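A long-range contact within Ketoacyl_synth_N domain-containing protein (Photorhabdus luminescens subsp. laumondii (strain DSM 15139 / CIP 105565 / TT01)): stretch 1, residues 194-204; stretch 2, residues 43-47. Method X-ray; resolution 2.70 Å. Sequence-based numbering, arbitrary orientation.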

# COMPACT_ATOMS: atom_id res chain seq x y z
N VAL C 194 3.88 -1.26 -19.72
CA VAL C 194 2.41 -1.09 -19.53
C VAL C 194 1.79 -0.47 -20.79
O VAL C 194 0.60 -0.71 -21.03
CB VAL C 194 2.07 -0.27 -18.27
CG1 VAL C 194 2.63 -0.91 -17.01
CG2 VAL C 194 2.51 1.18 -18.38
N LYS C 195 2.57 0.31 -21.56
CA LYS C 195 2.10 0.96 -22.82
C LYS C 195 1.74 -0.13 -23.84
O LYS C 195 0.60 -0.10 -24.36
CB LYS C 195 3.15 1.91 -23.39
CG LYS C 195 2.64 2.84 -24.48
CD LYS C 195 3.63 3.93 -24.88
CE LYS C 195 4.61 3.48 -25.94
NZ LYS C 195 4.02 3.50 -27.29
N ASN C 196 2.67 -1.05 -24.11
CA ASN C 196 2.49 -2.17 -25.07
C ASN C 196 1.41 -3.14 -24.56
O ASN C 196 0.72 -3.74 -25.41
CB ASN C 196 3.81 -2.91 -25.33
CG ASN C 196 4.77 -2.13 -26.20
OD1 ASN C 196 4.46 -1.80 -27.34
ND2 ASN C 196 5.94 -1.83 -25.67
N LEU C 197 1.28 -3.27 -23.24
CA LEU C 197 0.28 -4.17 -22.58
C LEU C 197 -1.13 -3.66 -22.86
O LEU C 197 -1.96 -4.46 -23.35
CB LEU C 197 0.56 -4.22 -21.08
CG LEU C 197 -0.25 -5.25 -20.29
CD1 LEU C 197 0.32 -6.65 -20.49
CD2 LEU C 197 -0.30 -4.90 -18.82
N LEU C 198 -1.40 -2.38 -22.57
CA LEU C 198 -2.75 -1.75 -22.68
C LEU C 198 -3.16 -1.62 -24.15
O LEU C 198 -4.37 -1.71 -24.43
CB LEU C 198 -2.73 -0.38 -22.00
CG LEU C 198 -2.56 -0.38 -20.48
CD1 LEU C 198 -2.61 1.04 -19.93
CD2 LEU C 198 -3.61 -1.25 -19.80
N GLU C 199 -2.19 -1.41 -25.06
CA GLU C 199 -2.44 -1.20 -26.51
C GLU C 199 -2.93 -2.50 -27.17
O GLU C 199 -3.61 -2.40 -28.21
CB GLU C 199 -1.19 -0.67 -27.21
CG GLU C 199 -0.97 0.82 -27.01
CD GLU C 199 0.26 1.39 -27.70
OE1 GLU C 199 0.22 2.57 -28.09
OE2 GLU C 199 1.26 0.66 -27.82
N LYS C 200 -2.59 -3.66 -26.60
CA LYS C 200 -2.91 -5.00 -27.18
C LYS C 200 -4.04 -5.67 -26.39
O LYS C 200 -5.15 -5.79 -26.95
CB LYS C 200 -1.66 -5.88 -27.22
CG LYS C 200 -1.78 -7.13 -28.08
CD LYS C 200 -0.56 -8.02 -28.05
CE LYS C 200 -0.67 -9.21 -28.97
NZ LYS C 200 -1.67 -10.19 -28.49
N THR C 201 -3.78 -6.08 -25.15
CA THR C 201 -4.59 -7.05 -24.37
C THR C 201 -5.92 -6.43 -23.90
O THR C 201 -6.95 -7.12 -24.00
CB THR C 201 -3.80 -7.61 -23.17
OG1 THR C 201 -3.32 -6.51 -22.40
CG2 THR C 201 -2.65 -8.50 -23.60
N SER C 202 -5.89 -5.18 -23.41
CA SER C 202 -7.02 -4.51 -22.71
C SER C 202 -8.24 -4.37 -23.63
O SER C 202 -9.37 -4.43 -23.11
CB SER C 202 -6.60 -3.17 -22.17
OG SER C 202 -5.62 -3.32 -21.15
N SER C 203 -8.02 -4.20 -24.94
CA SER C 203 -9.08 -3.98 -25.97
C SER C 203 -10.00 -5.20 -26.07
O SER C 203 -11.23 -5.01 -26.02
CB SER C 203 -8.48 -3.63 -27.30
OG SER C 203 -7.69 -2.45 -27.22
N GLN C 204 -9.42 -6.40 -26.20
CA GLN C 204 -10.15 -7.67 -26.49
C GLN C 204 -10.80 -8.22 -25.21
O GLN C 204 -11.85 -8.90 -25.35
CB GLN C 204 -9.21 -8.72 -27.09
CG GLN C 204 -8.73 -8.38 -28.50
CD GLN C 204 -7.38 -7.72 -28.51
OE1 GLN C 204 -6.41 -8.24 -27.97
NE2 GLN C 204 -7.29 -6.56 -29.16
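Stretch 2 43-47: SSIIR

Stretch 2 is a short segment, extended from Ser 44 on, with 46-47 in a strand and the residues before it in loop or turn. It is laid along one flank of a helix, and it runs against the helix direction: Ile 46 lies beside the first turn of stretch 1, Ser 44 beside the next, and Ser 43 farther along still. The CA atoms of Lys 195 and Ile 46 are 6.8 Å apart, while those of Glu 199 and Ser 44 are 5.5 Å apart, so the segment draws closer to the helix as it is followed back from Ile 46 to Ser 44. Ser 44 and Ile 45 have extended backbone angles (phi/psi -59/149 and -123/156), and Ile 46 continues in that form (-94/112) as the chain enters a strand with Arg 47. In an extended chain side chains alternate, and here Ile 46 points its CA-to-CB bond toward the helix while that of Ile 45 points away.

Along stretch 1 the contact begins with Lys 195. Its CB leaves sideways, and the aliphatic part of the chain does the packing: CG of Lys 195 lies 3.8 Å from CG1 of Ile 46. The amine is left to interact within the helix, where NZ of Lys 195 forms a long salt bridge of 4.0 Å with OE1 of Glu 199, one turn on. A lysine can thus lend its methylenes to an apolar neighbour and keep its charge paired. Asn 196 points away and Leu 197 is out of reach, as expected for positions that turn off the contacting flank.

Leu 198, buried and pointing toward stretch 2, gives the apolar contact of the pair, its CB 3.9 Å from CD1 of Ile 46. Ile 46, with chi1 and chi2 both m, therefore rests against Lys 195 and Leu 198 together, and it has the largest covered area of any residue here, 81 Å².

Glu 199 follows, a turn beyond Lys 195 and joined to it by a backbone hydrogen bond from N of Glu 199 to O of Lys 195 (3.2 Å). Its side chain starts sideways but its end comes nearer to stretch 2. CG of Glu 199 packs 3.6 Å from the carbonyl O of Ser 44, and its backbone O comes within 3.5 Å of N of Ser 43. With 66 Å² covered, it is the most covered residue of stretch 1, although much of what it meets is backbone.

Lys 200 points away, and Thr 201 is out of reach, its OG1 donating a hydrogen bond to O of Leu 197 (2.6 Å). Contact returns at Ser 203, whose CB points toward stretch 2 and whose OG lies 3.5 Å from OG of Ser 44, a hydroxyl already hydrogen-bonded elsewhere in the structure.

The rule to read is spacing: Lys 195, Leu 198, Glu 199 and Ser 203 recur at intervals of three, one and four. Across the stretches 315 Å² is buried, both sides summed, with no clear hydrogen bond; Ile 46, Glu 199 and Ser 44 have the largest covered areas.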

# COMPACT_ATOMS: atom_id res chain seq x y z
N SER C 43 -5.51 -1.24 -30.88
CA SER C 43 -6.05 -0.06 -31.62
C SER C 43 -6.08 1.18 -30.72
O SER C 43 -5.73 2.27 -31.22
CB SER C 43 -7.42 -0.36 -32.18
OG SER C 43 -7.87 0.70 -33.01
N SER C 44 -6.48 1.02 -29.45
CA SER C 44 -6.49 2.08 -28.40
C SER C 44 -5.07 2.64 -28.21
O SER C 44 -4.11 1.86 -28.39
CB SER C 44 -7.05 1.56 -27.11
OG SER C 44 -8.34 0.99 -27.30
N ILE C 45 -4.96 3.92 -27.84
CA ILE C 45 -3.66 4.64 -27.65
C ILE C 45 -3.61 5.21 -26.22
O ILE C 45 -4.68 5.42 -25.62
CB ILE C 45 -3.47 5.75 -28.70
CG1 ILE C 45 -4.67 6.70 -28.78
CG2 ILE C 45 -3.15 5.14 -30.06
CD1 ILE C 45 -4.36 8.03 -29.42
N ILE C 46 -2.39 5.44 -25.72
CA ILE C 46 -2.11 6.11 -24.41
C ILE C 46 -1.90 7.60 -24.68
O ILE C 46 -0.89 7.94 -25.32
CB ILE C 46 -0.89 5.48 -23.70
CG1 ILE C 46 -0.94 3.95 -23.68
CG2 ILE C 46 -0.72 6.06 -22.30
CD1 ILE C 46 -2.21 3.38 -23.08
N ARG C 47 -2.82 8.45 -24.21
CA ARG C 47 -2.75 9.93 -24.37
C ARG C 47 -1.84 10.51 -23.28
O ARG C 47 -2.18 10.36 -22.09
CB ARG C 47 -4.15 10.54 -24.30
CG ARG C 47 -5.04 10.20 -25.48
CD ARG C 47 -6.43 10.80 -25.33
NE ARG C 47 -6.40 12.26 -25.37
CZ ARG C 47 -7.44 13.05 -25.10
NH1 ARG C 47 -7.30 14.36 -25.16
NH2 ARG C 47 -8.61 12.53 -24.76